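Side-chain contacts in putative curved DNA-binding protein (Chaetomium thermophilum var. thermophilum DSM 1495, PDB 4IPA), which probably takes part in ribosome biogenesis as an Arx1 protein of the methionine aminopeptidase-like M24 family, and may bind DNA: residues A[94-99]-A[103-108]; A[34-39]-A[127-132]; A[224-229]-A[327-332]. One frame throughout, in Å; residues are numbered along the deposited sequence.

Interaction 1 (A[94-99]-A[103-108])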
loop_
_atom_site.group_PDB
_atom_site.type_symbol
_atom_site.label_atom_id
_atom_site.label_comp_id
_atom_site.label_asym_id
_atom_site.label_seq_id
_atom_site.Cartn_x
_atom_site.Cartn_y
_atom_site.Cartn_z
ATOM N N THR A 94 -8.338 0.796 -6.129
ATOM C CA THR A 94 -7.550 2.010 -6.243
ATOM C C THR A 94 -7.755 2.917 -5.015
ATOM O O THR A 94 -8.875 3.180 -4.627
ATOM C CB THR A 94 -7.922 2.797 -7.490
ATOM O OG1 THR A 94 -7.784 1.948 -8.629
ATOM C CG2 THR A 94 -6.992 4.013 -7.641
ATOM N N PRO A 95 -6.665 3.376 -4.390
ATOM C CA PRO A 95 -6.832 4.249 -3.220
ATOM C C PRO A 95 -7.694 5.460 -3.588
ATOM O O PRO A 95 -7.401 6.118 -4.582
ATOM C CB PRO A 95 -5.399 4.689 -2.897
ATOM C CG PRO A 95 -4.531 3.621 -3.472
ATOM C CD PRO A 95 -5.250 3.083 -4.687
ATOM N N TYR A 96 -8.722 5.742 -2.786
ATOM C CA TYR A 96 -9.732 6.740 -3.101
ATOM C C TYR A 96 -9.441 8.098 -2.444
ATOM O O TYR A 96 -9.160 8.168 -1.245
ATOM C CB TYR A 96 -11.102 6.222 -2.648
ATOM C CG TYR A 96 -12.282 7.020 -3.148
ATOM C CD1 TYR A 96 -12.445 7.280 -4.504
ATOM C CD2 TYR A 96 -13.251 7.486 -2.270
ATOM C CE1 TYR A 96 -13.538 8.009 -4.970
ATOM C CE2 TYR A 96 -14.336 8.209 -2.721
ATOM C CZ TYR A 96 -14.480 8.467 -4.077
ATOM O OH TYR A 96 -15.572 9.188 -4.530
ATOM N N THR A 97 -9.518 9.173 -3.226
ATOM C CA THR A 97 -9.268 10.526 -2.713
ATOM C C THR A 97 -9.887 11.584 -3.644
ATOM O O THR A 97 -9.191 12.224 -4.424
ATOM C CB THR A 97 -7.750 10.793 -2.469
ATOM O OG1 THR A 97 -7.514 12.195 -2.274
ATOM C CG2 THR A 97 -6.910 10.308 -3.642
ATOM N N PRO A 98 -11.213 11.776 -3.538
ATOM C CA PRO A 98 -11.996 12.502 -4.547
ATOM C C PRO A 98 -11.865 14.030 -4.504
ATOM O O PRO A 98 -11.349 14.593 -3.536
ATOM C CB PRO A 98 -13.429 12.076 -4.232
ATOM C CG PRO A 98 -13.429 11.863 -2.756
ATOM C CD PRO A 98 -12.045 11.333 -2.407
ATOM N N LEU A 99 -12.329 14.692 -5.563
ATOM C CA LEU A 99 -12.351 16.165 -5.602
ATOM C C LEU A 99 -13.481 16.751 -4.763
ATOM O O LEU A 99 -14.564 16.176 -4.673
ATOM C CB LEU A 99 -12.481 16.673 -7.028
ATOM C CG LEU A 99 -11.324 16.318 -7.961
ATOM C CD1 LEU A 99 -11.488 17.011 -9.298
ATOM C CD2 LEU A 99 -10.001 16.704 -7.311
ATOM N N GLU A 103 -19.384 17.128 -6.635
ATOM C CA GLU A 103 -20.329 17.219 -5.526
ATOM C C GLU A 103 -20.798 15.873 -4.985
ATOM O O GLU A 103 -20.831 15.672 -3.778
ATOM C CB GLU A 103 -21.540 18.069 -5.911
ATOM C CG GLU A 103 -21.324 19.560 -5.747
ATOM C CD GLU A 103 -22.519 20.371 -6.227
ATOM O OE1 GLU A 103 -23.588 19.765 -6.480
ATOM O OE2 GLU A 103 -22.384 21.609 -6.352
ATOM N N LYS A 104 -21.167 14.959 -5.871
ATOM C CA LYS A 104 -21.659 13.655 -5.437
ATOM C C LYS A 104 -20.565 12.826 -4.732
ATOM O O LYS A 104 -20.779 12.280 -3.639
ATOM C CB LYS A 104 -22.260 12.871 -6.616
ATOM C CG LYS A 104 -22.770 11.472 -6.215
ATOM C CD LYS A 104 -22.764 10.470 -7.383
ATOM C CE LYS A 104 -23.303 9.104 -6.944
ATOM N NZ LYS A 104 -22.798 8.673 -5.593
ATOM N N GLU A 105 -19.392 12.737 -5.352
ATOM C CA GLU A 105 -18.291 11.994 -4.745
ATOM C C GLU A 105 -17.894 12.594 -3.398
ATOM O O GLU A 105 -17.692 11.870 -2.432
ATOM C CB GLU A 105 -17.080 11.934 -5.681
ATOM C CG GLU A 105 -17.283 11.066 -6.922
ATOM C CD GLU A 105 -15.947 10.726 -7.601
ATOM O OE1 GLU A 105 -15.095 10.078 -6.934
ATOM O OE2 GLU A 105 -15.745 11.117 -8.788
ATOM N N ALA A 106 -17.801 13.916 -3.335
ATOM C CA ALA A 106 -17.326 14.585 -2.124
ATOM C C ALA A 106 -18.316 14.489 -0.962
ATOM O O ALA A 106 -18.002 14.895 0.155
ATOM C CB ALA A 106 -16.974 16.051 -2.407
ATOM N N ALA A 107 -19.500 13.943 -1.221
ATOM C CA ALA A 107 -20.509 13.768 -0.173
ATOM C C ALA A 107 -20.590 12.314 0.287
ATOM O O ALA A 107 -21.345 11.986 1.202
ATOM C CB ALA A 107 -21.886 14.252 -0.649
ATOM N N THR A 108 -19.823 11.445 -0.363
ATOM C CA THR A 108 -19.716 10.045 0.054
ATOM C C THR A 108 -19.347 9.932 1.541
ATOM O O THR A 108 -18.411 10.586 2.013
ATOM C CB THR A 108 -18.644 9.305 -0.758
ATOM O OG1 THR A 108 -18.874 9.502 -2.157
ATOM C CG2 THR A 108 -18.653 7.810 -0.431
HETATM O O HOH W 1 -17.892 7.853 -4.145
#
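Tyr96 and Glu105 meet at the centre of a contact that folds one long connection back on itself: both segments belong to the loop joining strands 79-88 and 115-124 of the M24 peptidase-like fold. The tyrosine swings its ring out toward residues 103-108 because CG stands anti to the backbone N (chi1 -168°). Tyr96 OH donates over 2.6 Å to the anti lone pair of Glu105 OE1, the one facing away from OE2. Ring and carboxylate are nearly coplanar, 15° apart, with OE1 at the ring edge and 3.2 Å from Tyr96 CE1. OE2 accepts from Arg270 N; the nearby Asp102 carboxylate may raise the proton affinity of Glu105, an effect these two bonds would offset. Pro98 CB rests 3.9 Å from Glu105 CB, while Pro98 CD leans over the rim of one face of the Tyr96 ring. Farther along, Ala106 CB comes within 3.3 Å of Leu99 O. A single water bridges two hydroxyls, donating to Tyr96 OH at 2.7 Å and to Thr108 OG1 at 2.8 Å. Each hydroxyl accepts from the water while donating to Glu105, Tyr96 OH to OE1 and Thr108 OG1 to the backbone O, which also accepts from Thr108 N on the same face of its plane.

Interaction 2 (A[34-39]-A[127-132])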
loop_
_atom_site.group_PDB
_atom_site.type_symbol
_atom_site.label_atom_id
_atom_site.label_comp_id
_atom_site.label_asym_id
_atom_site.label_seq_id
_atom_site.Cartn_x
_atom_site.Cartn_y
_atom_site.Cartn_z
ATOM N N GLN A 34 7.450 6.643 11.157
ATOM C CA GLN A 34 6.843 7.120 12.388
ATOM C C GLN A 34 5.784 8.167 12.068
ATOM O O GLN A 34 4.713 8.167 12.666
ATOM C CB GLN A 34 7.901 7.692 13.336
ATOM C CG GLN A 34 8.781 6.640 14.001
ATOM C CD GLN A 34 9.801 7.260 14.949
ATOM O OE1 GLN A 34 10.759 7.908 14.520
ATOM N NE2 GLN A 34 9.581 7.087 16.246
ATOM N N ILE A 35 6.067 9.046 11.113
ATOM C CA ILE A 35 5.063 10.017 10.708
ATOM C C ILE A 35 3.861 9.315 10.079
ATOM O O ILE A 35 2.723 9.618 10.423
ATOM C CB ILE A 35 5.610 11.090 9.733
ATOM C CG1 ILE A 35 6.483 12.107 10.477
ATOM C CG2 ILE A 35 4.458 11.832 9.075
ATOM C CD1 ILE A 35 7.238 13.086 9.567
ATOM N N SER A 36 4.107 8.375 9.170
ATOM C CA SER A 36 2.995 7.716 8.473
ATOM C C SER A 36 2.133 6.943 9.452
ATOM O O SER A 36 0.922 6.976 9.360
ATOM C CB SER A 36 3.489 6.769 7.379
ATOM O OG SER A 36 4.486 7.379 6.588
ATOM N N GLU A 37 2.759 6.247 10.394
ATOM C CA GLU A 37 1.992 5.453 11.344
ATOM C C GLU A 37 1.168 6.333 12.279
ATOM O O GLU A 37 0.050 5.976 12.642
ATOM C CB GLU A 37 2.890 4.492 12.136
ATOM C CG GLU A 37 3.516 3.392 11.268
ATOM C CD GLU A 37 4.415 2.450 12.067
ATOM O OE1 GLU A 37 4.688 2.745 13.256
ATOM O OE2 GLU A 37 4.847 1.409 11.516
ATOM N N LYS A 38 1.716 7.484 12.651
ATOM C CA LYS A 38 0.990 8.424 13.507
ATOM C C LYS A 38 -0.194 9.059 12.768
ATOM O O LYS A 38 -1.278 9.188 13.332
ATOM C CB LYS A 38 1.923 9.497 14.072
ATOM C CG LYS A 38 1.199 10.713 14.658
ATOM C CD LYS A 38 2.109 11.522 15.580
ATOM C CE LYS A 38 2.573 10.670 16.777
ATOM N NZ LYS A 38 3.484 11.384 17.737
ATOM N N VAL A 39 0.002 9.437 11.503
ATOM C CA VAL A 39 -1.111 9.980 10.714
ATOM C C VAL A 39 -2.157 8.899 10.438
ATOM O O VAL A 39 -3.361 9.170 10.418
ATOM C CB VAL A 39 -0.658 10.613 9.381
ATOM C CG1 VAL A 39 -1.873 11.068 8.577
ATOM C CG2 VAL A 39 0.299 11.800 9.639
ATOM N N TYR A 127 13.196 9.345 0.570
ATOM C CA TYR A 127 12.966 8.003 1.104
ATOM C C TYR A 127 11.572 7.913 1.728
ATOM O O TYR A 127 11.303 8.477 2.798
ATOM C CB TYR A 127 14.080 7.598 2.091
ATOM C CG TYR A 127 15.461 7.700 1.451
ATOM C CD1 TYR A 127 15.852 6.807 0.460
ATOM C CD2 TYR A 127 16.342 8.717 1.798
ATOM C CE1 TYR A 127 17.093 6.899 -0.148
ATOM C CE2 TYR A 127 17.599 8.825 1.190
ATOM C CZ TYR A 127 17.964 7.914 0.221
ATOM O OH TYR A 127 19.192 8.008 -0.396
ATOM N N GLY A 128 10.684 7.205 1.037
ATOM C CA GLY A 128 9.290 7.153 1.429
ATOM C C GLY A 128 8.841 5.848 2.056
ATOM O O GLY A 128 9.371 4.770 1.744
ATOM N N THR A 129 7.872 5.952 2.959
ATOM C CA THR A 129 7.212 4.781 3.510
ATOM C C THR A 129 5.738 4.923 3.196
ATOM O O THR A 129 5.144 5.954 3.488
ATOM C CB THR A 129 7.347 4.722 5.047
ATOM O OG1 THR A 129 6.793 5.921 5.598
ATOM C CG2 THR A 129 8.818 4.617 5.462
ATOM N N ILE A 130 5.151 3.900 2.595
ATOM C CA ILE A 130 3.715 3.878 2.362
ATOM C C ILE A 130 3.104 2.798 3.261
ATOM O O ILE A 130 3.677 1.712 3.404
ATOM C CB ILE A 130 3.390 3.618 0.867
ATOM C CG1 ILE A 130 4.074 4.671 -0.011
ATOM C CG2 ILE A 130 1.875 3.634 0.622
ATOM C CD1 ILE A 130 3.839 4.491 -1.507
ATOM N N VAL A 131 1.976 3.111 3.899
ATOM C CA VAL A 131 1.292 2.157 4.769
ATOM C C VAL A 131 -0.168 2.043 4.367
ATOM O O VAL A 131 -0.759 3.010 3.897
ATOM C CB VAL A 131 1.335 2.578 6.279
ATOM C CG1 VAL A 131 2.750 2.651 6.790
ATOM C CG2 VAL A 131 0.639 3.914 6.495
ATOM N N CYS A 132 -0.744 0.861 4.555
ATOM C CA CYS A 132 -2.171 0.663 4.350
ATOM C C CYS A 132 -2.691 -0.320 5.388
ATOM O O CYS A 132 -2.179 -1.438 5.497
ATOM C CB CYS A 132 -2.486 0.133 2.946
ATOM S SG CYS A 132 -4.285 -0.189 2.635
#
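Ser36 and Thr129 reach each other through different first torsions. In Ser36 the hydroxyl lies beside the backbone N and anti to the carbonyl carbon (chi1 -46°), whereas Thr129 holds OG1 between its backbone N and carbonyl carbon (chi1 58°), which sends the oxygen out toward the helix. The two hydroxyls then meet end to end at 2.9 Å, with Thr129 OG1 donating to Ser36 OG. The serine oxygen carries further bonds: it donates to the carbonyl oxygen of Ala32, one turn earlier in the same helix, and accepts from Ala122 N of the neighbouring strand as well as from the threonine. With a helix carbonyl, a strand amide and a threonine hydroxyl all engaged at this buried oxygen, three bonds should hold the hydroxyl in one rotation.

The setting is the packing of helix 23-46 against an antiparallel sheet of strands 79-88, 115-124 and 127-136, an element of the pita-bread fold of the M24 family. Alternation along strand 127-136 directs Thr129 and Val131 at the helix and Ile130 the other way, where it touches Leu346 of strand 342-352. With only a serine side chain between them at this point, helix and strand come close, the CA atoms of Ser36 and Val131 being 6.9 Å apart. Val131 meets the helix through its CG2 methyl, 4.1 Å from Ser36 CB, and the same CB stands 3.8 Å from Thr129 OG1. On the same helix, Ile35 packs against Ala122 and Val39 against Leu120, both of strand 115-124.

Interaction 3 (A[224-229]-A[327-332])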
loop_
_atom_site.group_PDB
_atom_site.type_symbol
_atom_site.label_atom_id
_atom_site.label_comp_id
_atom_site.label_asym_id
_atom_site.label_seq_id
_atom_site.Cartn_x
_atom_site.Cartn_y
_atom_site.Cartn_z
ATOM N N GLU A 224 11.830 7.121 -5.303
ATOM C CA GLU A 224 11.151 6.103 -6.109
ATOM C C GLU A 224 10.304 5.135 -5.284
ATOM O O GLU A 224 10.814 4.437 -4.392
ATOM C CB GLU A 224 12.168 5.330 -6.966
ATOM C CG GLU A 224 11.553 4.272 -7.877
ATOM C CD GLU A 224 10.700 4.870 -8.983
ATOM O OE1 GLU A 224 11.248 5.080 -10.095
ATOM O OE2 GLU A 224 9.489 5.136 -8.742
ATOM N N ILE A 225 9.010 5.080 -5.583
ATOM C CA ILE A 225 8.154 4.076 -4.946
ATOM C C ILE A 225 7.676 3.005 -5.923
ATOM O O ILE A 225 6.859 2.165 -5.578
ATOM C CB ILE A 225 6.990 4.703 -4.127
ATOM C CG1 ILE A 225 6.271 5.799 -4.923
ATOM C CG2 ILE A 225 7.527 5.274 -2.810
ATOM C CD1 ILE A 225 5.645 5.317 -6.249
ATOM N N GLU A 226 8.208 3.037 -7.141
ATOM C CA GLU A 226 7.967 1.980 -8.122
ATOM C C GLU A 226 9.269 1.596 -8.792
ATOM O O GLU A 226 9.451 1.842 -9.986
ATOM C CB GLU A 226 6.941 2.418 -9.166
ATOM C CG GLU A 226 5.531 2.466 -8.617
ATOM C CD GLU A 226 4.516 3.026 -9.594
ATOM O OE1 GLU A 226 4.918 3.717 -10.552
ATOM O OE2 GLU A 226 3.312 2.776 -9.388
ATOM N N GLY A 227 10.163 0.988 -8.005
ATOM C CA GLY A 227 11.543 0.712 -8.397
ATOM C C GLY A 227 11.770 -0.383 -9.426
ATOM O O GLY A 227 10.840 -0.817 -10.098
ATOM N N LYS A 228 13.013 -0.847 -9.542
ATOM C CA LYS A 228 13.394 -1.697 -10.675
ATOM C C LYS A 228 13.137 -3.177 -10.444
ATOM O O LYS A 228 13.390 -3.996 -11.314
ATOM C CB LYS A 228 14.849 -1.452 -11.105
ATOM C CG LYS A 228 15.869 -1.774 -10.047
ATOM C CD LYS A 228 17.294 -1.534 -10.531
ATOM C CE LYS A 228 18.293 -1.788 -9.397
ATOM N NZ LYS A 228 19.725 -1.612 -9.819
ATOM N N LYS A 229 12.616 -3.514 -9.274
ATOM C CA LYS A 229 12.143 -4.864 -9.026
ATOM C C LYS A 229 10.703 -4.793 -8.529
ATOM O O LYS A 229 10.322 -3.835 -7.852
ATOM C CB LYS A 229 13.048 -5.576 -8.012
ATOM C CG LYS A 229 14.541 -5.420 -8.346
ATOM C CD LYS A 229 15.478 -6.300 -7.500
ATOM C CE LYS A 229 15.445 -5.971 -6.030
ATOM N NZ LYS A 229 16.605 -6.605 -5.318
ATOM N N VAL A 327 3.794 12.202 -18.818
ATOM C CA VAL A 327 4.614 12.811 -17.766
ATOM C C VAL A 327 3.960 12.658 -16.398
ATOM O O VAL A 327 4.646 12.716 -15.386
ATOM C CB VAL A 327 4.936 14.314 -18.029
ATOM C CG1 VAL A 327 5.634 14.497 -19.371
ATOM C CG2 VAL A 327 3.660 15.144 -17.988
ATOM N N PHE A 328 2.636 12.507 -16.369
ATOM C CA PHE A 328 1.956 12.014 -15.177
ATOM C C PHE A 328 1.523 10.582 -15.471
ATOM O O PHE A 328 1.068 10.284 -16.569
ATOM C CB PHE A 328 0.687 12.809 -14.858
ATOM C CG PHE A 328 0.925 14.176 -14.267
ATOM C CD1 PHE A 328 2.188 14.737 -14.213
ATOM C CD2 PHE A 328 -0.146 14.896 -13.761
ATOM C CE1 PHE A 328 2.375 15.993 -13.666
ATOM C CE2 PHE A 328 0.025 16.157 -13.221
ATOM C CZ PHE A 328 1.288 16.708 -13.172
ATOM N N ARG A 329 1.692 9.696 -14.500
ATOM C CA ARG A 329 1.015 8.421 -14.525
ATOM C C ARG A 329 -0.344 8.602 -13.839
ATOM O O ARG A 329 -0.452 9.236 -12.796
ATOM C CB ARG A 329 1.835 7.355 -13.794
ATOM C CG ARG A 329 1.162 5.973 -13.781
ATOM C CD ARG A 329 2.010 4.919 -13.071
ATOM N NE ARG A 329 3.324 4.793 -13.689
ATOM C CZ ARG A 329 3.562 4.066 -14.767
ATOM N NH1 ARG A 329 2.565 3.403 -15.338
ATOM N NH2 ARG A 329 4.785 4.003 -15.273
ATOM N N GLN A 330 -1.385 8.045 -14.420
ATOM C CA GLN A 330 -2.698 8.130 -13.809
ATOM C C GLN A 330 -3.032 6.751 -13.272
ATOM O O GLN A 330 -2.825 5.761 -13.958
ATOM C CB GLN A 330 -3.727 8.586 -14.848
ATOM C CG GLN A 330 -5.183 8.406 -14.479
ATOM C CD GLN A 330 -6.082 8.505 -15.716
ATOM O OE1 GLN A 330 -6.788 9.481 -15.904
ATOM N NE2 GLN A 330 -6.032 7.492 -16.566
ATOM N N TYR A 331 -3.525 6.696 -12.041
ATOM C CA TYR A 331 -4.003 5.441 -11.462
ATOM C C TYR A 331 -5.503 5.390 -11.589
ATOM O O TYR A 331 -6.228 6.036 -10.826
ATOM C CB TYR A 331 -3.590 5.319 -9.991
ATOM C CG TYR A 331 -2.097 5.287 -9.832
ATOM C CD1 TYR A 331 -1.394 4.085 -9.938
ATOM C CD2 TYR A 331 -1.376 6.461 -9.631
ATOM C CE1 TYR A 331 -0.012 4.052 -9.817
ATOM C CE2 TYR A 331 0.001 6.440 -9.500
ATOM C CZ TYR A 331 0.679 5.237 -9.596
ATOM O OH TYR A 331 2.048 5.229 -9.471
ATOM N N GLU A 332 -5.960 4.634 -12.570
ATOM C CA GLU A 332 -7.382 4.537 -12.845
ATOM C C GLU A 332 -8.119 3.981 -11.658
ATOM O O GLU A 332 -7.579 3.192 -10.895
ATOM C CB GLU A 332 -7.663 3.675 -14.087
ATOM C CG GLU A 332 -7.997 4.509 -15.341
ATOM C CD GLU A 332 -9.169 5.512 -15.126
ATOM O OE1 GLU A 332 -10.007 5.286 -14.213
ATOM O OE2 GLU A 332 -9.248 6.522 -15.875
#
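Tyr331 OH donates to Glu226 OE2 at 2.8 Å, the one hydrogen bond between the two segments. The donor stands above the carboxylate, 48° out of its plane, while the carboxylate oxygen lies at the ring edge and in the ring plane; the two flat groups are turned 63° against each other. The side chains approach from opposite directions, and the extended glutamate chain lets the carboxylate reach although the nearest CA atoms, of Glu226 and Arg329, are 11.4 Å apart. Glu226 OE1 takes the basic partners: it forms a salt bridge with Arg275 NH2 and a second, long one with Arg329 NE at 3.7 Å. In the latter the oxygen lies well off the guanidinium plane, so the attraction is one of charge and not of a directed bond.

Residues 224-229 lie in the loop between strands 210-220 and 230-232 of the five-stranded antiparallel sheet, part of the M24 pita-bread fold. The acid links this loop to the outer-strand region of a small sheet, where Arg329 pairs through its backbone with Arg275. The loop helps present the acid, since Glu226 N donates to Glu224 OE2 at 2.9 Å. Beyond the polar groups, Arg329 CG sits 4.3 Å above one face of the Tyr331 ring, toward its rim, and Tyr331 also packs on Leu273. On its own side Glu226 packs on Trp218 of strand 210-220.

The three contacts are spread through one chain. The centre of interaction 1 lies about 22 Å from the centres of both others, and the centres of interactions 2 and 3 are about 18 Å apart. Two of these pairs are joined directly. Thr94 OG1 approaches Glu332 O at 2.6 Å, a probable hydrogen bond that ties the start of segment 94-99 to the end of segment 327-332. Behind the sheet face used by interaction 2, Ile130 CD1 packs 4.0 Å from Ile225 CG2, next to the glutamate of interaction 3. Interactions 1 and 2 do not touch, their nearest atoms being about 7 Å apart; in sequence, interaction 1 lies between helix 23-46 and strand 127-136, its loop running into strand 115-124, the neighbour of 127-136.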